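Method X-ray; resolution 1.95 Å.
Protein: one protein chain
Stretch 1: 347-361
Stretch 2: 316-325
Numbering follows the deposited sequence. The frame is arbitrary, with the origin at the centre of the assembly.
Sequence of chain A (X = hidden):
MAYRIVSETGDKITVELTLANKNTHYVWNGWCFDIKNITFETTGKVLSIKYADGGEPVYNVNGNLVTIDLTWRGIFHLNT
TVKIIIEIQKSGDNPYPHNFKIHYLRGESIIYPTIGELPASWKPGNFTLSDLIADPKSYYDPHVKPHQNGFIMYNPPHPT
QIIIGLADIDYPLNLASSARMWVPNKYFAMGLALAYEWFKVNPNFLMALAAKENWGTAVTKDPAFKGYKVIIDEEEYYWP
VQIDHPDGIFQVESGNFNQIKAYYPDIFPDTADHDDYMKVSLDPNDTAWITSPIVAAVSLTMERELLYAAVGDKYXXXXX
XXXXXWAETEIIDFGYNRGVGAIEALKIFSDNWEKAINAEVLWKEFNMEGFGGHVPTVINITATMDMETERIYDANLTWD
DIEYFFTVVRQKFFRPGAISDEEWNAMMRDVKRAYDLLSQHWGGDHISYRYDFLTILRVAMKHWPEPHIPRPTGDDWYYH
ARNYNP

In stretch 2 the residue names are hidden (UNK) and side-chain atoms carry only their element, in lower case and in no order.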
# COMPACT_ATOMS: atom_id res chain seq x y z
N LYS A 347 19.21 10.02 -3.99
CA LYS A 347 20.50 9.34 -4.05
C LYS A 347 21.49 9.86 -2.96
O LYS A 347 22.69 9.97 -3.21
CB LYS A 347 21.14 9.52 -5.45
CG LYS A 347 20.34 8.81 -6.56
CD LYS A 347 20.27 7.30 -6.27
CE LYS A 347 19.61 6.59 -7.47
NZ LYS A 347 19.43 5.11 -7.35
N ILE A 348 20.97 10.15 -1.78
CA ILE A 348 21.79 10.59 -0.64
C ILE A 348 22.89 9.60 -0.27
O ILE A 348 23.99 9.99 0.13
CB ILE A 348 20.88 10.84 0.57
CG1 ILE A 348 20.19 12.19 0.36
CG2 ILE A 348 21.68 10.75 1.91
CD1 ILE A 348 18.89 12.35 1.19
N PHE A 349 22.62 8.31 -0.42
CA PHE A 349 23.54 7.29 0.04
C PHE A 349 24.42 6.73 -1.06
O PHE A 349 25.08 5.74 -0.88
CB PHE A 349 22.77 6.16 0.73
CG PHE A 349 22.02 6.62 1.95
CD1 PHE A 349 20.73 7.14 1.84
CD2 PHE A 349 22.64 6.60 3.22
CE1 PHE A 349 20.04 7.63 2.99
CE2 PHE A 349 21.98 7.09 4.36
CZ PHE A 349 20.68 7.59 4.26
N SER A 350 24.40 7.36 -2.23
CA SER A 350 25.23 6.85 -3.34
C SER A 350 25.72 8.06 -4.10
O SER A 350 26.64 8.77 -3.62
CB SER A 350 24.45 5.87 -4.23
OG SER A 350 23.16 6.39 -4.57
N ASP A 351 25.08 8.39 -5.21
CA ASP A 351 25.55 9.46 -6.10
C ASP A 351 25.78 10.79 -5.41
O ASP A 351 26.70 11.53 -5.79
CB ASP A 351 24.57 9.72 -7.26
CG ASP A 351 24.10 8.46 -7.94
OD1 ASP A 351 24.50 7.35 -7.52
OD2 ASP A 351 23.27 8.56 -8.87
N ASN A 352 24.95 11.13 -4.42
CA ASN A 352 25.05 12.47 -3.85
C ASN A 352 25.56 12.48 -2.40
O ASN A 352 25.38 13.45 -1.67
CB ASN A 352 23.70 13.21 -3.97
CG ASN A 352 23.31 13.43 -5.41
OD1 ASN A 352 24.14 13.87 -6.19
ND2 ASN A 352 22.10 13.05 -5.79
N TRP A 353 26.25 11.43 -2.04
CA TRP A 353 26.82 11.30 -0.70
C TRP A 353 27.57 12.52 -0.16
O TRP A 353 27.27 13.02 0.94
CB TRP A 353 27.72 10.09 -0.69
CG TRP A 353 28.45 9.81 0.57
CD1 TRP A 353 29.77 10.12 0.86
CD2 TRP A 353 27.95 9.10 1.70
NE1 TRP A 353 30.08 9.66 2.11
CE2 TRP A 353 28.99 9.03 2.65
CE3 TRP A 353 26.69 8.55 2.02
CZ2 TRP A 353 28.83 8.41 3.89
CZ3 TRP A 353 26.54 7.93 3.25
CH2 TRP A 353 27.59 7.86 4.18
N GLU A 354 28.51 13.05 -0.94
CA GLU A 354 29.34 14.12 -0.41
C GLU A 354 28.57 15.37 -0.22
O GLU A 354 28.74 16.07 0.80
CB GLU A 354 30.56 14.42 -1.35
CG GLU A 354 31.58 13.30 -1.32
CD GLU A 354 32.26 13.14 0.06
OE1 GLU A 354 32.33 14.13 0.83
OE2 GLU A 354 32.70 12.02 0.39
N LYS A 355 27.74 15.70 -1.20
CA LYS A 355 26.85 16.83 -1.05
C LYS A 355 25.95 16.67 0.19
O LYS A 355 25.65 17.66 0.84
CB LYS A 355 25.96 16.98 -2.31
CG LYS A 355 25.02 18.19 -2.34
CD LYS A 355 24.23 18.23 -3.70
CE LYS A 355 23.46 19.57 -3.95
NZ LYS A 355 24.10 20.47 -5.01
N ALA A 356 25.46 15.46 0.42
CA ALA A 356 24.54 15.22 1.57
C ALA A 356 25.27 15.39 2.90
O ALA A 356 24.80 16.13 3.80
CB ALA A 356 23.98 13.84 1.51
N ILE A 357 26.42 14.73 3.06
CA ILE A 357 27.06 14.85 4.38
C ILE A 357 27.64 16.25 4.63
O ILE A 357 27.84 16.63 5.79
CB ILE A 357 28.16 13.83 4.62
CG1 ILE A 357 29.33 14.05 3.70
CG2 ILE A 357 27.64 12.37 4.58
CD1 ILE A 357 30.48 13.10 4.05
N ASN A 358 27.84 17.05 3.58
CA ASN A 358 28.38 18.39 3.77
C ASN A 358 27.36 19.48 3.87
O ASN A 358 27.70 20.65 4.08
CB ASN A 358 29.36 18.75 2.63
CG ASN A 358 30.70 18.03 2.78
OD1 ASN A 358 31.36 18.14 3.81
ND2 ASN A 358 31.08 17.24 1.79
N ALA A 359 26.09 19.12 3.74
CA ALA A 359 25.07 20.15 3.79
C ALA A 359 24.82 20.60 5.22
O ALA A 359 24.62 19.76 6.10
CB ALA A 359 23.74 19.62 3.12
N GLU A 360 24.75 21.91 5.44
CA GLU A 360 24.45 22.41 6.77
C GLU A 360 22.97 22.24 7.09
O GLU A 360 22.63 21.98 8.23
CB GLU A 360 24.82 23.89 6.88
CG GLU A 360 26.33 24.14 6.86
CD GLU A 360 26.71 25.54 7.33
OE1 GLU A 360 25.80 26.30 7.75
OE2 GLU A 360 27.92 25.88 7.29
N VAL A 361 22.12 22.43 6.09
CA VAL A 361 20.68 22.10 6.19
C VAL A 361 20.36 21.19 5.01
O VAL A 361 20.17 21.67 3.90
CB VAL A 361 19.83 23.33 6.16
CG1 VAL A 361 18.35 23.01 6.49
CG2 VAL A 361 20.38 24.37 7.17
N UNK A 316 24.78 4.13 9.39
CA UNK A 316 25.42 4.70 10.61
C UNK A 316 26.63 5.63 10.28
O UNK A 316 26.88 6.60 10.97
o UNK A 316 23.59 3.39 12.23
c UNK A 316 25.87 3.55 11.54
n UNK A 316 24.83 1.55 12.50
c UNK A 316 24.67 2.81 12.14
N UNK A 317 27.29 5.34 9.18
CA UNK A 317 28.39 6.20 8.73
C UNK A 317 27.83 7.57 8.37
O UNK A 317 28.36 8.59 8.78
c UNK A 317 29.13 5.53 7.56
c UNK A 317 30.85 5.79 5.73
o UNK A 317 30.30 4.79 5.22
o UNK A 317 31.86 6.36 5.22
c UNK A 317 30.27 6.36 7.04
N UNK A 318 26.69 7.60 7.67
CA UNK A 318 26.02 8.87 7.40
C UNK A 318 25.61 9.61 8.67
O UNK A 318 25.75 10.83 8.74
c UNK A 318 24.77 8.63 6.49
c UNK A 318 22.63 12.20 5.67
c UNK A 318 22.20 11.39 6.66
c UNK A 318 24.44 10.73 5.18
c UNK A 318 22.91 10.21 6.93
c UNK A 318 24.01 9.87 6.19
c UNK A 318 23.77 11.87 4.92
N UNK A 319 25.07 8.90 9.66
CA UNK A 319 24.66 9.55 10.92
C UNK A 319 25.90 10.19 11.62
O UNK A 319 25.85 11.28 12.20
c UNK A 319 22.67 7.81 11.56
c UNK A 319 22.31 6.74 12.61
c UNK A 319 21.54 8.83 11.46
c UNK A 319 24.02 8.54 11.88
N UNK A 320 27.01 9.49 11.58
CA UNK A 320 28.29 9.97 12.19
C UNK A 320 28.79 11.22 11.45
O UNK A 320 29.14 12.20 12.06
n UNK A 320 31.55 6.71 11.74
c UNK A 320 29.27 8.78 12.17
c UNK A 320 31.31 7.51 12.95
n UNK A 320 31.27 4.94 10.28
c UNK A 320 30.69 8.93 12.68
c UNK A 320 30.94 5.55 11.41
n UNK A 320 30.00 5.00 12.19
N UNK A 321 28.72 11.24 10.12
CA UNK A 321 29.40 12.29 9.34
C UNK A 321 28.61 13.50 8.92
O UNK A 321 29.21 14.54 8.66
c UNK A 321 29.99 11.70 8.06
c UNK A 321 31.00 10.55 8.18
c UNK A 321 31.33 9.93 6.84
c UNK A 321 32.27 11.06 8.81
N UNK A 322 27.28 13.36 8.78
CA UNK A 322 26.50 14.47 8.22
C UNK A 322 26.68 15.74 9.02
O UNK A 322 26.66 15.72 10.25
c UNK A 322 24.99 14.10 8.15
N UNK A 323 26.83 16.88 8.35
CA UNK A 323 26.95 18.15 9.10
C UNK A 323 25.64 18.63 9.70
O UNK A 323 25.65 19.38 10.67
c UNK A 323 31.01 19.96 6.49
n UNK A 323 31.44 20.84 5.33
c UNK A 323 29.60 20.32 7.08
c UNK A 323 27.52 19.27 8.21
c UNK A 323 29.07 19.21 8.02
N UNK A 324 24.50 18.23 9.14
CA UNK A 324 23.19 18.67 9.65
C UNK A 324 22.78 17.67 10.74
O UNK A 324 22.59 16.46 10.49
o UNK A 324 20.47 19.26 10.15
c UNK A 324 22.16 18.74 8.49
c UNK A 324 20.76 19.16 8.94
o UNK A 324 19.93 19.44 8.05
N UNK A 325 22.70 18.13 11.98
CA UNK A 325 22.39 17.17 13.03
C UNK A 325 20.91 16.63 12.95
O UNK A 325 20.57 15.64 13.58
c UNK A 325 22.81 19.51 12.49
c UNK A 325 22.29 19.38 13.92
c UNK A 325 22.62 17.99 14.32
O HOH W 1 24.18 17.22 6.37

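Position 316 carries two side-chain carbons, the second bearing one oxygen and one nitrogen, and its CA-to-CB bond points away from stretch 1. An amide this short is Asn316; both polar atoms are satisfied elsewhere in the structure. At position 317 three carbons lead to a terminal pair of oxygens, and the carbon bearing them lies 3.8 Å from Trp353 CZ2. This extended carboxylate is Glu317.

Position 318 has one carbon followed by a ring of six carbons. Ring carbons lie 3.6 Å from Ile357 CG2, 3.8 Å from Ile348 CG2 and 3.9 Å from Ala356 CB, all apolar neighbours on stretch 1. The residue is Phe318. Its CB also meets Trp353 CH2 at 3.7 Å and Phe349 CE2 at 3.8 Å. The Phe349 ring directs its edge toward the face of Phe318, whereas Ala356 CB sits at the edge of the Phe318 ring.

Position 319 has four carbons forked at the second and reaches nothing on stretch 1; it is Leu319. At 320, three carbons lead to a guanidinium, a nitrogen followed by a carbon carrying two more nitrogens, so this is Arg320, also out of reach. Position 321 repeats the four-carbon fork, but here the CA-to-CB bond points toward stretch 1 and one terminal carbon comes within 4.2 Å of Trp353 CZ2. This is Leu321.

Position 322 has a single side-chain carbon and is Ala322, the first residue to leave helical geometry. Its CA approaches Ile357 O at 3.5 Å in a CA-H...O contact. Position 323 has four carbons in a row ending in a nitrogen, which makes a weak 3.1 Å hydrogen bond to Asn358 OD1; it is Lys323. Position 324 has two carbons, the second carrying two oxygens, one of them 3.3 Å from Val361 CA. It is Asp324, whose CB also lies 3.3 Å from Glu360 O. At 325 three carbons close a ring onto the backbone nitrogen, giving Pro325.

Phe318 fills an apolar pocket formed by Ile348, Phe349, Trp353, Ala356 and Ile357, the largest area covered on either stretch. Past Leu321 the contacts become more polar: Lys323 N donates to Ile357 O at 2.8 Å, linking the two stretches where the CA atoms of Ile357 and Ala322 are 3.9 Å apart, and Lys323 NZ adds its weak bond to Asn358 OD1. A water extends this link, accepting from Asp324 N at 3.0 Å and donating to Ala356 O at 2.9 Å and Ala359 O at 2.6 Å, thereby bridging Asp324 N and Ala359 O, whose direct geometry is too poor for a hydrogen bond.

Stretch 2 (316-325) NEFLRLAKDP
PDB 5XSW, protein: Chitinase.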